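Local coordinates for protein yahD a copper inducible hydrolase (Lactococcus lactis subsp. lactis, PDB 3OG9) that probably acts as a hydrolase of the alpha/beta-hydrolase fold, is induced by copper, and binds D-malate in a pocket, at residues N118-L121 with N126-K129; F120-I125 with Q137-E142. All coordinates share one frame; numbering follows the deposited sequence.

Contact 1 (N118-L121 with N126-K129); sequences NMFL and NFDK
The carbonyl oxygen of Phe127 accepts a hydrogen bond from Lys150 NZ and also lies against the rim of the Phe120 ring, with Phe120 CE1 3.4 Å from Phe127 O and the oxygen close to the ring plane. This contact belongs to a beta-alpha-beta unit of the alpha/beta-hydrolase fold, in which helix 111-121 bridges the parallel neighbours 105-109 and 129-133; residues 126-129 return the chain from the helix to the second of these strands. Phe120 leaves the helix with CG anti to its backbone nitrogen (chi1 -165°), which carries the ring outward so that its CD1-CE1 edge faces Phe127. There it meets Phe127 by its rim, Phe120 CD1 lying 4.0 Å from Phe127 CD2 and near the plane of the Phe127 ring. The rings are inclined by about 44° and do not stack. With an alanine at Phe120, Phe127 CB and the CD2 edge of its ring would probably lose their aromatic neighbour, and a gap would be likely to open beside the Phe127 carbonyl. Leu147 and Lys150 also touch the Phe120 side chain. Beyond Phe127, the backbone of Asp128 bonds to Met104 and that of Lys129 to Ala106, so the chain enters the sheet directly after the aromatic contact. Lys129, whose side chain packs on helix 195-208, forms a salt bridge from NZ to Asp128 OD2 at 2.8 Å, approaching the syn side of the carboxylate from somewhat out of its plane. Met119 supplies the other neighbour of Phe127 from the helix, while also packing on Thr83 and Leu86 of helix 76-97. Its chain bends at the thioether (chi3 -51°), which turns the methyl to the far end of the ring, with Met119 CE 4.0 Å from Phe127 CZ.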
ATOM      1  N   ASN A 118      -3.475   5.390   2.830  1.00  5.41           N
ATOM      2  CA  ASN A 118      -4.515   5.990   3.658  1.00  6.46           C
ATOM      3  C   ASN A 118      -4.349   5.695   5.164  1.00  7.06           C
ATOM      4  O   ASN A 118      -4.461   6.609   5.983  1.00  6.44           O
ATOM      5  CB  ASN A 118      -5.896   5.569   3.141  1.00  6.62           C
ATOM      6  CG  ASN A 118      -7.029   6.299   3.856  1.00  9.61           C
ATOM      7  OD1 ASN A 118      -7.561   5.807   4.846  1.00 10.59           O
ATOM      8  ND2 ASN A 118      -7.392   7.477   3.351  1.00 11.89           N
ATOM      9  N   MET A 119      -4.067   4.436   5.519  1.00  8.29           N
ATOM     10  CA  MET A 119      -3.783   4.053   6.910  1.00  9.52           C
ATOM     11  C   MET A 119      -2.620   4.848   7.516  1.00  9.90           C
ATOM     12  O   MET A 119      -2.680   5.256   8.680  1.00 10.89           O
ATOM     13  CB  MET A 119      -3.470   2.567   6.990  1.00  8.70           C
ATOM     14  CG  MET A 119      -4.750   1.721   6.866  1.00 10.05           C
ATOM     15  SD  MET A 119      -4.488  -0.053   7.038  1.00 15.41           S
ATOM     16  CE  MET A 119      -3.170  -0.346   5.882  1.00 14.63           C
ATOM     17  N   PHE A 120      -1.590   5.056   6.710  1.00  8.86           N
ATOM     18  CA  PHE A 120      -0.357   5.752   7.119  1.00  9.46           C
ATOM     19  C   PHE A 120      -0.718   7.204   7.422  1.00  9.75           C
ATOM     20  O   PHE A 120      -0.375   7.748   8.502  1.00  9.31           O
ATOM     21  CB  PHE A 120       0.603   5.705   5.937  1.00  9.40           C
ATOM     22  CG  PHE A 120       2.030   6.043   6.269  1.00  8.57           C
ATOM     23  CD1 PHE A 120       2.661   5.469   7.369  1.00 11.31           C
ATOM     24  CD2 PHE A 120       2.755   6.885   5.440  1.00 10.46           C
ATOM     25  CE1 PHE A 120       4.015   5.743   7.664  1.00 12.79           C
ATOM     26  CE2 PHE A 120       4.105   7.163   5.714  1.00 11.06           C
ATOM     27  CZ  PHE A 120       4.731   6.577   6.836  1.00 10.88           C
ATOM     28  N   LEU A 121      -1.420   7.822   6.475  1.00  9.47           N
ATOM     29  CA  LEU A 121      -1.797   9.237   6.573  1.00 11.32           C
ATOM     30  C   LEU A 121      -2.841   9.507   7.671  1.00 12.12           C
ATOM     31  O   LEU A 121      -2.883  10.607   8.237  1.00 13.25           O
ATOM     32  CB  LEU A 121      -2.295   9.744   5.214  1.00 10.83           C
ATOM     33  CG  LEU A 121      -1.184  10.028   4.207  1.00 11.13           C
ATOM     34  CD1 LEU A 121      -1.725  10.156   2.806  1.00 10.81           C
ATOM     35  CD2 LEU A 121      -0.431  11.294   4.589  1.00 11.35           C
ATOM     36  N   ASN A 126       1.729   2.647  12.142  1.00 13.22           N
ATOM     37  CA  ASN A 126       3.042   3.283  12.092  1.00 13.65           C
ATOM     38  C   ASN A 126       4.054   2.445  11.286  1.00 12.97           C
ATOM     39  O   ASN A 126       5.046   1.931  11.841  1.00 12.85           O
ATOM     40  CB  ASN A 126       3.536   3.509  13.523  1.00 14.63           C
ATOM     41  CG  ASN A 126       4.773   4.393  13.584  1.00 15.78           C
ATOM     42  OD1 ASN A 126       4.929   5.343  12.807  1.00 20.19           O
ATOM     43  ND2 ASN A 126       5.664   4.063  14.493  1.00 19.69           N
ATOM     44  N   PHE A 127       3.803   2.303   9.981  1.00 11.39           N
ATOM     45  CA  PHE A 127       4.791   1.662   9.088  1.00 10.60           C
ATOM     46  C   PHE A 127       6.130   2.412   9.138  1.00  9.27           C
ATOM     47  O   PHE A 127       6.171   3.645   9.270  1.00 10.30           O
ATOM     48  CB  PHE A 127       4.338   1.677   7.617  1.00 10.37           C
ATOM     49  CG  PHE A 127       3.089   0.879   7.324  1.00 10.73           C
ATOM     50  CD1 PHE A 127       3.060  -0.498   7.515  1.00 11.24           C
ATOM     51  CD2 PHE A 127       1.965   1.521   6.800  1.00 10.88           C
ATOM     52  CE1 PHE A 127       1.900  -1.241   7.214  1.00 12.15           C
ATOM     53  CE2 PHE A 127       0.817   0.808   6.494  1.00 10.65           C
ATOM     54  CZ  PHE A 127       0.779  -0.576   6.706  1.00 10.46           C
ATOM     55  N   ASP A 128       7.216   1.674   8.971  1.00  9.33           N
ATOM     56  CA  ASP A 128       8.523   2.312   8.858  1.00  9.77           C
ATOM     57  C   ASP A 128       8.699   2.970   7.478  1.00  8.66           C
ATOM     58  O   ASP A 128       9.201   4.104   7.374  1.00  7.24           O
ATOM     59  CB  ASP A 128       9.640   1.304   9.116  1.00  9.12           C
ATOM     60  CG  ASP A 128      11.009   1.956   9.060  1.00 14.67           C
ATOM     61  OD1 ASP A 128      11.211   2.932   9.814  1.00 13.95           O
ATOM     62  OD2 ASP A 128      11.855   1.519   8.250  1.00 17.07           O
ATOM     63  N   LYS A 129       8.293   2.239   6.430  1.00  6.98           N
ATOM     64  CA  LYS A 129       8.379   2.713   5.032  1.00  7.46           C
ATOM     65  C   LYS A 129       7.185   2.207   4.245  1.00  7.45           C
ATOM     66  O   LYS A 129       6.538   1.238   4.663  1.00  7.11           O
ATOM     67  CB  LYS A 129       9.598   2.129   4.332  1.00  7.87           C
ATOM     68  CG  LYS A 129      10.894   2.548   4.892  1.00 10.61           C
ATOM     69  CD  LYS A 129      12.022   1.964   4.124  1.00 13.46           C
ATOM     70  CE  LYS A 129      13.292   2.531   4.664  1.00 15.70           C
ATOM     71  NZ  LYS A 129      13.549   2.130   6.083  1.00 19.20           N
TER

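Contact 2 (F120-I125 with Q137-E142)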
ATOM      1  N   PHE A 120      -1.590   5.056   6.710  1.00  8.86           N
ATOM      2  CA  PHE A 120      -0.357   5.752   7.119  1.00  9.46           C
ATOM      3  C   PHE A 120      -0.718   7.204   7.422  1.00  9.75           C
ATOM      4  O   PHE A 120      -0.375   7.748   8.502  1.00  9.31           O
ATOM      5  CB  PHE A 120       0.603   5.705   5.937  1.00  9.40           C
ATOM      6  CG  PHE A 120       2.030   6.043   6.269  1.00  8.57           C
ATOM      7  CD1 PHE A 120       2.661   5.469   7.369  1.00 11.31           C
ATOM      8  CD2 PHE A 120       2.755   6.885   5.440  1.00 10.46           C
ATOM      9  CE1 PHE A 120       4.015   5.743   7.664  1.00 12.79           C
ATOM     10  CE2 PHE A 120       4.105   7.163   5.714  1.00 11.06           C
ATOM     11  CZ  PHE A 120       4.731   6.577   6.836  1.00 10.88           C
ATOM     12  N   LEU A 121      -1.420   7.822   6.475  1.00  9.47           N
ATOM     13  CA  LEU A 121      -1.797   9.237   6.573  1.00 11.32           C
ATOM     14  C   LEU A 121      -2.841   9.507   7.671  1.00 12.12           C
ATOM     15  O   LEU A 121      -2.883  10.607   8.237  1.00 13.25           O
ATOM     16  CB  LEU A 121      -2.295   9.744   5.214  1.00 10.83           C
ATOM     17  CG  LEU A 121      -1.184  10.028   4.207  1.00 11.13           C
ATOM     18  CD1 LEU A 121      -1.725  10.156   2.806  1.00 10.81           C
ATOM     19  CD2 LEU A 121      -0.431  11.294   4.589  1.00 11.35           C
ATOM     20  N   ARG A 122      -3.679   8.513   7.955  1.00 12.06           N
ATOM     21  CA  ARG A 122      -4.659   8.607   9.020  1.00 12.23           C
ATOM     22  C   ARG A 122      -4.046   8.263  10.366  1.00 12.36           C
ATOM     23  O   ARG A 122      -4.742   8.369  11.383  1.00 13.22           O
ATOM     24  CB  ARG A 122      -5.827   7.640   8.755  1.00 12.49           C
ATOM     25  CG  ARG A 122      -6.835   8.105   7.687  1.00 14.68           C
ATOM     26  CD  ARG A 122      -7.759   9.144   8.273  1.00 18.58           C
ATOM     27  NE  ARG A 122      -8.854   9.564   7.408  1.00 19.31           N
ATOM     28  CZ  ARG A 122      -9.784  10.429   7.793  1.00 24.75           C
ATOM     29  NH1 ARG A 122      -9.731  10.949   9.012  1.00 28.09           N
ATOM     30  NH2 ARG A 122     -10.765  10.782   6.979  1.00 27.30           N
ATOM     31  N   GLY A 123      -2.793   7.785  10.376  1.00 11.64           N
ATOM     32  CA  GLY A 123      -2.114   7.355  11.619  1.00 12.02           C
ATOM     33  C   GLY A 123      -2.670   6.084  12.260  1.00 12.95           C
ATOM     34  O   GLY A 123      -2.565   5.894  13.475  1.00 12.78           O
ATOM     35  N   LYS A 124      -3.250   5.202  11.450  1.00 12.21           N
ATOM     36  CA  LYS A 124      -3.793   3.947  11.967  1.00 12.67           C
ATOM     37  C   LYS A 124      -2.714   2.864  12.107  1.00 12.87           C
ATOM     38  O   LYS A 124      -2.837   1.974  12.965  1.00 13.51           O
ATOM     39  CB  LYS A 124      -4.955   3.444  11.114  1.00 12.18           C
ATOM     40  CG  LYS A 124      -6.196   4.340  11.042  1.00 11.58           C
ATOM     41  CD  LYS A 124      -7.344   3.540  10.367  1.00 11.90           C
ATOM     42  CE  LYS A 124      -8.623   4.349  10.297  1.00 11.64           C
ATOM     43  NZ  LYS A 124      -9.870   3.548   9.963  1.00 13.27           N
ATOM     44  N   ILE A 125      -1.674   2.931  11.272  1.00 12.81           N
ATOM     45  CA  ILE A 125      -0.505   2.041  11.380  1.00 13.07           C
ATOM     46  C   ILE A 125       0.787   2.871  11.231  1.00 13.34           C
ATOM     47  O   ILE A 125       0.919   3.675  10.311  1.00 13.44           O
ATOM     48  CB  ILE A 125      -0.469   0.874  10.317  1.00 13.02           C
ATOM     49  CG1 ILE A 125      -1.721   0.002  10.355  1.00 16.43           C
ATOM     50  CG2 ILE A 125       0.731  -0.078  10.564  1.00 13.52           C
ATOM     51  CD1 ILE A 125      -1.619  -1.399   9.596  1.00 13.20           C
ATOM     52  N   GLN A 137      -4.630   9.317  -4.044  1.00  6.18           N
ATOM     53  CA  GLN A 137      -5.384   9.805  -2.891  1.00  7.22           C
ATOM     54  C   GLN A 137      -6.838   9.267  -2.923  1.00  7.86           C
ATOM     55  O   GLN A 137      -7.526   9.428  -3.926  1.00  9.12           O
ATOM     56  CB  GLN A 137      -5.361  11.346  -2.888  1.00  7.59           C
ATOM     57  CG  GLN A 137      -6.028  11.933  -1.677  1.00 10.43           C
ATOM     58  CD  GLN A 137      -6.302  13.387  -1.802  1.00 17.05           C
ATOM     59  OE1 GLN A 137      -7.099  13.818  -2.655  1.00 15.45           O
ATOM     60  NE2 GLN A 137      -5.661  14.175  -0.943  1.00 16.48           N
ATOM     61  N   LEU A 138      -7.303   8.662  -1.830  1.00  8.17           N
ATOM     62  CA  LEU A 138      -8.690   8.186  -1.708  1.00  9.40           C
ATOM     63  C   LEU A 138      -9.679   9.253  -1.165  1.00 10.63           C
ATOM     64  O   LEU A 138     -10.856   9.255  -1.526  1.00 10.14           O
ATOM     65  CB  LEU A 138      -8.715   6.962  -0.780  1.00  8.82           C
ATOM     66  CG  LEU A 138      -7.947   5.767  -1.338  1.00  8.48           C
ATOM     67  CD1 LEU A 138      -8.122   4.625  -0.396  1.00  8.52           C
ATOM     68  CD2 LEU A 138      -8.467   5.421  -2.764  1.00  3.41           C
ATOM     69  N   GLU A 139      -9.191  10.127  -0.285  1.00 11.41           N
ATOM     70  CA  GLU A 139     -10.012  11.139   0.348  1.00 13.79           C
ATOM     71  C   GLU A 139      -9.156  12.344   0.764  1.00 15.84           C
ATOM     72  O   GLU A 139      -7.939  12.225   0.990  1.00 14.96           O
ATOM     73  CB  GLU A 139     -10.755  10.543   1.568  1.00 14.07           C
ATOM     74  CG  GLU A 139      -9.832   9.741   2.482  1.00 14.46           C
ATOM     75  CD  GLU A 139     -10.392   9.512   3.885  1.00 17.32           C
ATOM     76  OE1 GLU A 139     -11.489  10.089   4.195  1.00 18.66           O
ATOM     77  OE2 GLU A 139      -9.713   8.776   4.669  1.00 12.05           O
ATOM     78  N   ASP A 140      -9.790  13.506   0.862  1.00 17.11           N
ATOM     79  CA  ASP A 140      -9.122  14.690   1.399  1.00 19.83           C
ATOM     80  C   ASP A 140      -9.603  14.855   2.844  1.00 20.63           C
ATOM     81  O   ASP A 140     -10.809  14.760   3.113  1.00 20.34           O
ATOM     82  CB  ASP A 140      -9.477  15.912   0.551  1.00 21.12           C
ATOM     83  CG  ASP A 140      -8.592  17.126   0.855  1.00 24.36           C
ATOM     84  OD1 ASP A 140      -7.562  16.984   1.557  1.00 29.28           O
ATOM     85  OD2 ASP A 140      -8.930  18.232   0.381  1.00 29.63           O
ATOM     86  N   PHE A 141      -8.669  15.061   3.775  1.00 20.90           N
ATOM     87  CA  PHE A 141      -8.990  15.230   5.198  1.00 22.44           C
ATOM     88  C   PHE A 141      -7.880  15.993   5.916  1.00 23.85           C
ATOM     89  O   PHE A 141      -6.853  16.270   5.323  1.00 23.74           O
ATOM     90  CB  PHE A 141      -9.238  13.876   5.887  1.00 22.34           C
ATOM     91  CG  PHE A 141      -8.085  12.898   5.762  1.00 22.87           C
ATOM     92  CD1 PHE A 141      -7.201  12.705   6.830  1.00 23.33           C
ATOM     93  CD2 PHE A 141      -7.894  12.159   4.585  1.00 22.80           C
ATOM     94  CE1 PHE A 141      -6.132  11.805   6.725  1.00 23.69           C
ATOM     95  CE2 PHE A 141      -6.826  11.251   4.473  1.00 22.72           C
ATOM     96  CZ  PHE A 141      -5.946  11.081   5.536  1.00 21.61           C
ATOM     97  N   GLU A 142      -8.110  16.335   7.187  1.00 26.47           N
ATOM     98  CA  GLU A 142      -7.082  16.952   8.039  1.00 28.69           C
ATOM     99  C   GLU A 142      -6.190  15.873   8.655  1.00 28.98           C
ATOM    100  O   GLU A 142      -6.626  15.123   9.550  1.00 29.46           O
ATOM    101  CB  GLU A 142      -7.719  17.821   9.135  1.00 28.29           C
ATOM    102  CG  GLU A 142      -6.707  18.680   9.911  0.50 30.17           C
ATOM    103  CD  GLU A 142      -7.297  19.299  11.174  0.50 30.93           C
ATOM    104  OE1 GLU A 142      -8.394  19.882  11.077  1.00 34.02           O
ATOM    105  OE2 GLU A 142      -6.666  19.206  12.261  1.00 34.67           O
TER
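Leu121, in the last turn of helix 111-121, starts the contact by resting its CB 3.9 Å from CZ of Phe141, while its carbonyl oxygen lies in the plane of that ring, at the edge. Arg122 follows and carries most of the interaction. A bend at chi2 (-78°) folds its chain back over Phe141: Arg122 CD sits 3.5 Å from Phe141 CE1 in a CH-pi contact, and beyond it the guanidinium lies flat on the same face, its centre 3.8 Å from that of the ring and the planes only 2° apart. This cation-pi stack ties the C-terminal end of the helix that follows the probable nucleophile elbow to the loop between strands 129-133 and 151-156. Glu139 takes the edge of the same guanidinium side-on, Arg122 NE reaching Glu139 OE2 at 3.0 Å and Arg122 NH2 reaching Glu139 OE1 at 3.0 Å. Both oxygens lie in the guanidinium plane, yet the carboxylate is tilted 39° to it. Asn118 ND2 donates a further hydrogen bond to Glu139 OE2. Gly123 then ends the helix in a Schellman motif, its positive phi suited to glycine, with Gly123 N bonded to Phe120 O at 3.1 Å. The chain turns away at Lys124, whose NZ forms salt bridges with Asp80 and Asp84 of helix 76-97.

In the fold
Both contacts start from the C-terminal end of helix 111-121 and share Phe120 and Leu121, but they use different sides of it. Contact 1 is buried and apolar, joining the helix to the chain just before strand 129-133; contact 2 is only partly buried and joins it to the loop that follows the same strand. Their chemistry changes accordingly: mostly apolar packing of two phenyl rings and a methionine methyl, with a ring edge on a carbonyl oxygen, in the first, a charged pair and a flat stacked cation toward the surface in the second. The second bond of the Schellman turn, probably from Lys124 N to Met119 O at 2.8 Å, joins them, and Met119 SD packs against Ile125 CD1.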